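Local coordinates for protein macromomycin (Streptomyces macromomyceticus, PDB 2MCM) that binds non-covalently the cytotoxic, DNA-cleaving chromophore of the antibiotic auromomycin as its apoprotein carrier, at residues T26-A37 with S92-E103. Sequence-based numbering, arbitrary orientation. Where two conformers were deposited one is given.
Sequences TPGTVYHVGQCA and SCSAGLGSDSGE
Strands 30-37 and 93-98 are antiparallel neighbours in the larger sheet of the neocarzinostatin fold, zipped together by paired backbone bonds at H32-G98, G34-G96 and C36-S94. Between the first two pairs V33 and L97, a non-hydrogen-bonded pair, lie side by side and point the same way, CG2 of V33 4.0 Å from CB of L97, on the buried face that also carries Q35 and A95; I62 and L66 of strand 62-68, in the other sheet, pack against L97 and A95. The reverse face carries H32, C36 and S94, and G34, G96 and G98 have no side chain there; here a water bridges G34 O and S94 OG. H32 NE2 donates to D100 OD1 (2.8 Å, 162°) almost in the ring plane but from above the carboxylate plane, while ND1 is bonded to D53, so both ring nitrogens are held. A second water joins D100 N to V30 O. D100 belongs to the type I turn S99-G102, in which S99 OG accepts from S101 N, an ST turn. At the far end Y31 OH donates to E103 OE1 at 2.5 Å; OE1 lies at the ring edge near its plane but is met from above the carboxylate plane, the two planes 43° apart. The hydroxyl also accepts from T26 N at 3.0 Å, so it links T26 to E103. Two antiparallel sheets packed through such a buried face are typical of the immunoglobulin-like sandwich of chromophore-binding apoproteins.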
ATOM      1  N   THR A  26      10.933  12.013   3.117  1.00 12.73           N
ATOM      2  CA  THR A  26      12.343  12.348   3.443  1.00 13.81           C
ATOM      3  C   THR A  26      13.302  11.831   2.405  1.00 13.45           C
ATOM      4  O   THR A  26      13.254  10.572   2.234  1.00 15.00           O
ATOM      5  CB  THR A  26      12.660  11.702   4.837  1.00 15.36           C
ATOM      6  OG1 THR A  26      11.669  12.250   5.769  1.00 17.17           O
ATOM      7  CG2 THR A  26      14.096  11.940   5.271  1.00 16.26           C
ATOM      8  N   PRO A  27      14.030  12.679   1.740  1.00 14.17           N
ATOM      9  CA  PRO A  27      14.959  12.192   0.688  1.00 14.99           C
ATOM     10  C   PRO A  27      15.859  11.127   1.228  1.00 15.71           C
ATOM     11  O   PRO A  27      16.432  11.268   2.363  1.00 15.96           O
ATOM     12  CB  PRO A  27      15.738  13.444   0.292  1.00 15.43           C
ATOM     13  CG  PRO A  27      14.743  14.557   0.563  1.00 16.14           C
ATOM     14  CD  PRO A  27      14.042  14.160   1.862  1.00 15.80           C
ATOM     15  N   GLY A  28      16.076  10.059   0.450  1.00 15.16           N
ATOM     16  CA  GLY A  28      16.949   8.968   0.818  1.00 15.09           C
ATOM     17  C   GLY A  28      16.367   7.915   1.676  1.00 14.71           C
ATOM     18  O   GLY A  28      17.070   6.898   1.949  1.00 16.43           O
ATOM     19  N   THR A  29      15.155   8.044   2.200  1.00 11.87           N
ATOM     20  CA  THR A  29      14.558   6.999   3.018  1.00 11.67           C
ATOM     21  C   THR A  29      13.817   6.000   2.065  1.00 10.97           C
ATOM     22  O   THR A  29      13.253   6.476   1.099  1.00 11.27           O
ATOM     23  CB  THR A  29      13.489   7.666   3.986  1.00 12.86           C
ATOM     24  OG1 THR A  29      14.308   8.504   4.848  1.00 14.90           O
ATOM     25  CG2 THR A  29      12.710   6.617   4.757  1.00 12.31           C
ATOM     26  N   VAL A  30      13.875   4.761   2.467  1.00 10.44           N
ATOM     27  CA  VAL A  30      13.200   3.703   1.728  1.00 11.21           C
ATOM     28  C   VAL A  30      11.775   3.596   2.245  1.00 10.75           C
ATOM     29  O   VAL A  30      11.602   3.447   3.477  1.00 11.82           O
ATOM     30  CB  VAL A  30      13.928   2.338   1.930  1.00 12.91           C
ATOM     31  CG1 VAL A  30      13.132   1.236   1.208  1.00 15.19           C
ATOM     32  CG2 VAL A  30      15.377   2.405   1.450  1.00 14.23           C
ATOM     33  N   TYR A  31      10.788   3.659   1.358  1.00  9.17           N
ATOM     34  CA  TYR A  31       9.392   3.459   1.706  1.00  8.72           C
ATOM     35  C   TYR A  31       8.876   2.162   1.102  1.00  8.67           C
ATOM     36  O   TYR A  31       9.230   1.845  -0.086  1.00 10.45           O
ATOM     37  CB  TYR A  31       8.558   4.655   1.191  1.00  8.74           C
ATOM     38  CG  TYR A  31       8.923   5.934   1.933  1.00  8.80           C
ATOM     39  CD1 TYR A  31       9.983   6.717   1.558  1.00  8.83           C
ATOM     40  CD2 TYR A  31       8.191   6.248   3.101  1.00 10.19           C
ATOM     41  CE1 TYR A  31      10.383   7.895   2.243  1.00 10.69           C
ATOM     42  CE2 TYR A  31       8.513   7.438   3.766  1.00 10.10           C
ATOM     43  CZ  TYR A  31       9.580   8.177   3.374  1.00 10.37           C
ATOM     44  OH  TYR A  31       9.978   9.337   4.043  1.00 12.50           O
ATOM     45  N   HIS A  32       8.143   1.377   1.807  1.00  8.44           N
ATOM     46  CA  HIS A  32       7.516   0.133   1.378  1.00  8.81           C
ATOM     47  C   HIS A  32       6.151   0.485   0.831  1.00 10.48           C
ATOM     48  O   HIS A  32       5.293   1.006   1.557  1.00 10.70           O
ATOM     49  CB  HIS A  32       7.338  -0.855   2.565  1.00 10.52           C
ATOM     50  CG  HIS A  32       8.622  -0.978   3.345  1.00 12.47           C
ATOM     51  ND1 HIS A  32       9.783  -1.462   2.778  1.00 13.35           N
ATOM     52  CD2 HIS A  32       8.927  -0.632   4.613  1.00 14.07           C
ATOM     53  CE1 HIS A  32      10.775  -1.392   3.711  1.00 15.18           C
ATOM     54  NE2 HIS A  32      10.251  -0.937   4.857  1.00 15.27           N
ATOM     55  N   VAL A  33       5.907   0.249  -0.444  1.00  7.59           N
ATOM     56  CA  VAL A  33       4.639   0.536  -1.158  1.00  8.39           C
ATOM     57  C   VAL A  33       3.792  -0.670  -1.190  1.00  8.81           C
ATOM     58  O   VAL A  33       4.329  -1.827  -1.525  1.00  9.28           O
ATOM     59  CB  VAL A  33       5.000   1.014  -2.588  1.00  8.50           C
ATOM     60  CG1 VAL A  33       3.693   1.326  -3.337  1.00 10.82           C
ATOM     61  CG2 VAL A  33       5.896   2.239  -2.582  1.00  9.95           C
ATOM     62  N   GLY A  34       2.526  -0.701  -0.803  1.00  6.21           N
ATOM     63  CA  GLY A  34       1.779  -1.973  -0.843  1.00  8.82           C
ATOM     64  C   GLY A  34       0.285  -1.782  -0.678  1.00  8.55           C
ATOM     65  O   GLY A  34      -0.195  -0.661  -0.394  1.00 10.67           O
ATOM     66  N   GLN A  35      -0.434  -2.859  -0.870  1.00  7.90           N
ATOM     67  CA  GLN A  35      -1.903  -2.907  -0.691  1.00  7.87           C
ATOM     68  C   GLN A  35      -2.111  -3.637   0.622  1.00  8.46           C
ATOM     69  O   GLN A  35      -1.585  -4.713   0.918  1.00  7.85           O
ATOM     70  CB  GLN A  35      -2.545  -3.713  -1.857  1.00  9.33           C
ATOM     71  CG  GLN A  35      -4.036  -3.897  -1.693  1.00  8.87           C
ATOM     72  CD  GLN A  35      -4.717  -4.727  -2.767  1.00  9.36           C
ATOM     73  OE1 GLN A  35      -3.995  -5.207  -3.684  1.00  9.57           O
ATOM     74  NE2 GLN A  35      -6.013  -4.885  -2.653  1.00  8.84           N
ATOM     75  N   CYS A  36      -2.891  -3.003   1.531  1.00  7.84           N
ATOM     76  CA  CYS A  36      -3.086  -3.541   2.886  1.00  6.99           C
ATOM     77  C   CYS A  36      -4.526  -3.392   3.390  1.00  8.99           C
ATOM     78  O   CYS A  36      -5.310  -2.707   2.740  1.00  9.29           O
ATOM     79  CB  CYS A  36      -2.186  -2.714   3.849  1.00  8.37           C
ATOM     80  SG  CYS A  36      -0.414  -2.608   3.421  1.00  9.89           S
ATOM     81  N   ALA A  37      -4.783  -3.966   4.545  1.00  9.57           N
ATOM     82  CA  ALA A  37      -6.113  -3.866   5.164  1.00  9.77           C
ATOM     83  C   ALA A  37      -5.865  -4.153   6.643  1.00 11.95           C
ATOM     84  O   ALA A  37      -4.860  -4.678   7.013  1.00 10.27           O
ATOM     85  CB  ALA A  37      -7.069  -4.942   4.627  1.00 10.64           C
ATOM     86  N   SER A  92     -12.465  -2.913   3.940  1.00 14.00           N
ATOM     87  CA  SER A  92     -11.799  -1.768   3.312  1.00 14.42           C
ATOM     88  C   SER A  92     -10.287  -2.022   3.143  1.00 13.40           C
ATOM     89  O   SER A  92      -9.612  -2.351   4.121  1.00 16.28           O
ATOM     90  CB  SER A  92     -11.911  -0.435   4.129  1.00 17.26           C
ATOM     91  OG  SER A  92     -13.304  -0.103   4.180  1.00 19.02           O
ATOM     92  N   CYS A  93      -9.783  -1.837   1.929  1.00 11.63           N
ATOM     93  CA  CYS A  93      -8.332  -1.993   1.702  1.00 10.11           C
ATOM     94  C   CYS A  93      -7.737  -0.678   1.268  1.00  9.35           C
ATOM     95  O   CYS A  93      -8.554   0.253   0.880  1.00  8.54           O
ATOM     96  CB  CYS A  93      -8.127  -2.997   0.515  1.00  9.15           C
ATOM     97  SG  CYS A  93      -8.641  -4.640   1.081  1.00 10.11           S
ATOM     98  N   SER A  94      -6.456  -0.494   1.325  1.00  8.75           N
ATOM     99  CA  SER A  94      -5.827   0.725   0.885  1.00  8.38           C
ATOM    100  C   SER A  94      -4.568   0.429   0.066  1.00  8.73           C
ATOM    101  O   SER A  94      -4.092  -0.727   0.030  1.00  7.80           O
ATOM    102  CB  SER A  94      -5.331   1.553   2.132  1.00 10.05           C
ATOM    103  OG  SER A  94      -4.390   0.799   2.849  1.00 12.26           O
ATOM    104  N   ALA A  95      -4.061   1.413  -0.589  1.00  7.77           N
ATOM    105  CA  ALA A  95      -2.756   1.415  -1.265  1.00  8.83           C
ATOM    106  C   ALA A  95      -2.013   2.611  -0.613  1.00  8.02           C
ATOM    107  O   ALA A  95      -2.610   3.671  -0.374  1.00 10.12           O
ATOM    108  CB  ALA A  95      -2.862   1.595  -2.773  1.00 10.66           C
ATOM    109  N   GLY A  96      -0.716   2.403  -0.308  1.00  7.90           N
ATOM    110  CA  GLY A  96      -0.035   3.552   0.315  1.00  8.99           C
ATOM    111  C   GLY A  96       1.408   3.164   0.512  1.00  9.76           C
ATOM    112  O   GLY A  96       1.861   2.165  -0.109  1.00  9.88           O
ATOM    113  N   LEU A  97       2.155   3.912   1.284  1.00  7.95           N
ATOM    114  CA  LEU A  97       3.560   3.660   1.541  1.00  9.30           C
ATOM    115  C   LEU A  97       3.976   4.063   2.950  1.00  9.29           C
ATOM    116  O   LEU A  97       3.314   4.938   3.503  1.00 10.24           O
ATOM    117  CB  LEU A  97       4.338   4.353   0.424  1.00 11.90           C
ATOM    118  CG  LEU A  97       4.517   5.850   0.442  1.00 14.48           C
ATOM    119  CD1 LEU A  97       5.445   6.334  -0.653  0.50 15.43           C
ATOM    120  CD2 LEU A  97       3.205   6.615   0.438  0.50 13.89           C
ATOM    121  N   GLY A  98       4.968   3.343   3.468  1.00  8.64           N
ATOM    122  CA  GLY A  98       5.402   3.720   4.834  1.00  9.45           C
ATOM    123  C   GLY A  98       6.846   3.284   4.990  1.00 10.06           C
ATOM    124  O   GLY A  98       7.300   2.313   4.363  1.00 10.31           O
ATOM    125  N   SER A  99       7.565   3.963   5.855  1.00 10.39           N
ATOM    126  CA  SER A  99       8.957   3.633   6.172  1.00 10.23           C
ATOM    127  C   SER A  99       8.978   2.706   7.394  1.00 10.90           C
ATOM    128  O   SER A  99       7.968   2.356   7.955  1.00 12.14           O
ATOM    129  CB  SER A  99       9.748   4.911   6.410  1.00 11.32           C
ATOM    130  OG  SER A  99       9.330   5.396   7.747  1.00 11.73           O
ATOM    131  N   ASP A 100      10.210   2.317   7.783  1.00 12.29           N
ATOM    132  CA  ASP A 100      10.359   1.427   8.952  1.00 16.41           C
ATOM    133  C   ASP A 100       9.922   2.135  10.250  1.00 16.37           C
ATOM    134  O   ASP A 100       9.688   1.401  11.221  1.00 19.60           O
ATOM    135  CB  ASP A 100      11.775   0.888   9.036  1.00 20.22           C
ATOM    136  CG  ASP A 100      12.018  -0.114   7.881  1.00 24.12           C
ATOM    137  OD1 ASP A 100      11.099  -0.856   7.529  1.00 23.85           O
ATOM    138  OD2 ASP A 100      13.147  -0.179   7.357  1.00 27.95           O
ATOM    139  N   SER A 101       9.778   3.432  10.210  1.00 15.63           N
ATOM    140  CA  SER A 101       9.320   4.148  11.439  1.00 15.21           C
ATOM    141  C   SER A 101       7.871   4.444  11.380  1.00 16.44           C
ATOM    142  O   SER A 101       7.296   5.136  12.274  1.00 15.11           O
ATOM    143  CB  SER A 101      10.125   5.428  11.577  1.00 16.48           C
ATOM    144  OG  SER A 101       9.599   6.370  10.631  0.70 16.11           O
ATOM    145  N   GLY A 102       7.149   4.016  10.344  1.00 13.25           N
ATOM    146  CA  GLY A 102       5.718   4.268  10.281  1.00 14.70           C
ATOM    147  C   GLY A 102       5.412   5.611   9.679  1.00 13.77           C
ATOM    148  O   GLY A 102       4.196   5.959   9.559  1.00 18.36           O
ATOM    149  N   GLU A 103       6.351   6.339   9.177  1.00 12.47           N
ATOM    150  CA  GLU A 103       6.107   7.602   8.481  1.00 13.31           C
ATOM    151  C   GLU A 103       5.536   7.277   7.081  1.00 15.19           C
ATOM    152  O   GLU A 103       6.153   6.471   6.315  1.00 12.71           O
ATOM    153  CB  GLU A 103       7.453   8.306   8.258  1.00 14.83           C
ATOM    154  CG  GLU A 103       7.270   9.673   7.665  1.00 19.17           C
ATOM    155  CD  GLU A 103       8.279  10.405   6.903  1.00 23.53           C
ATOM    156  OE1 GLU A 103       9.272   9.986   6.388  1.00 23.59           O
ATOM    157  OE2 GLU A 103       7.975  11.645   6.931  1.00 27.40           O
TER
HETATM  158  O   HOH W   1      12.347   2.602   5.937  1.00 20.30           O
HETATM  159  O   HOH W   2      -1.742   0.356   2.103  1.00 18.80           O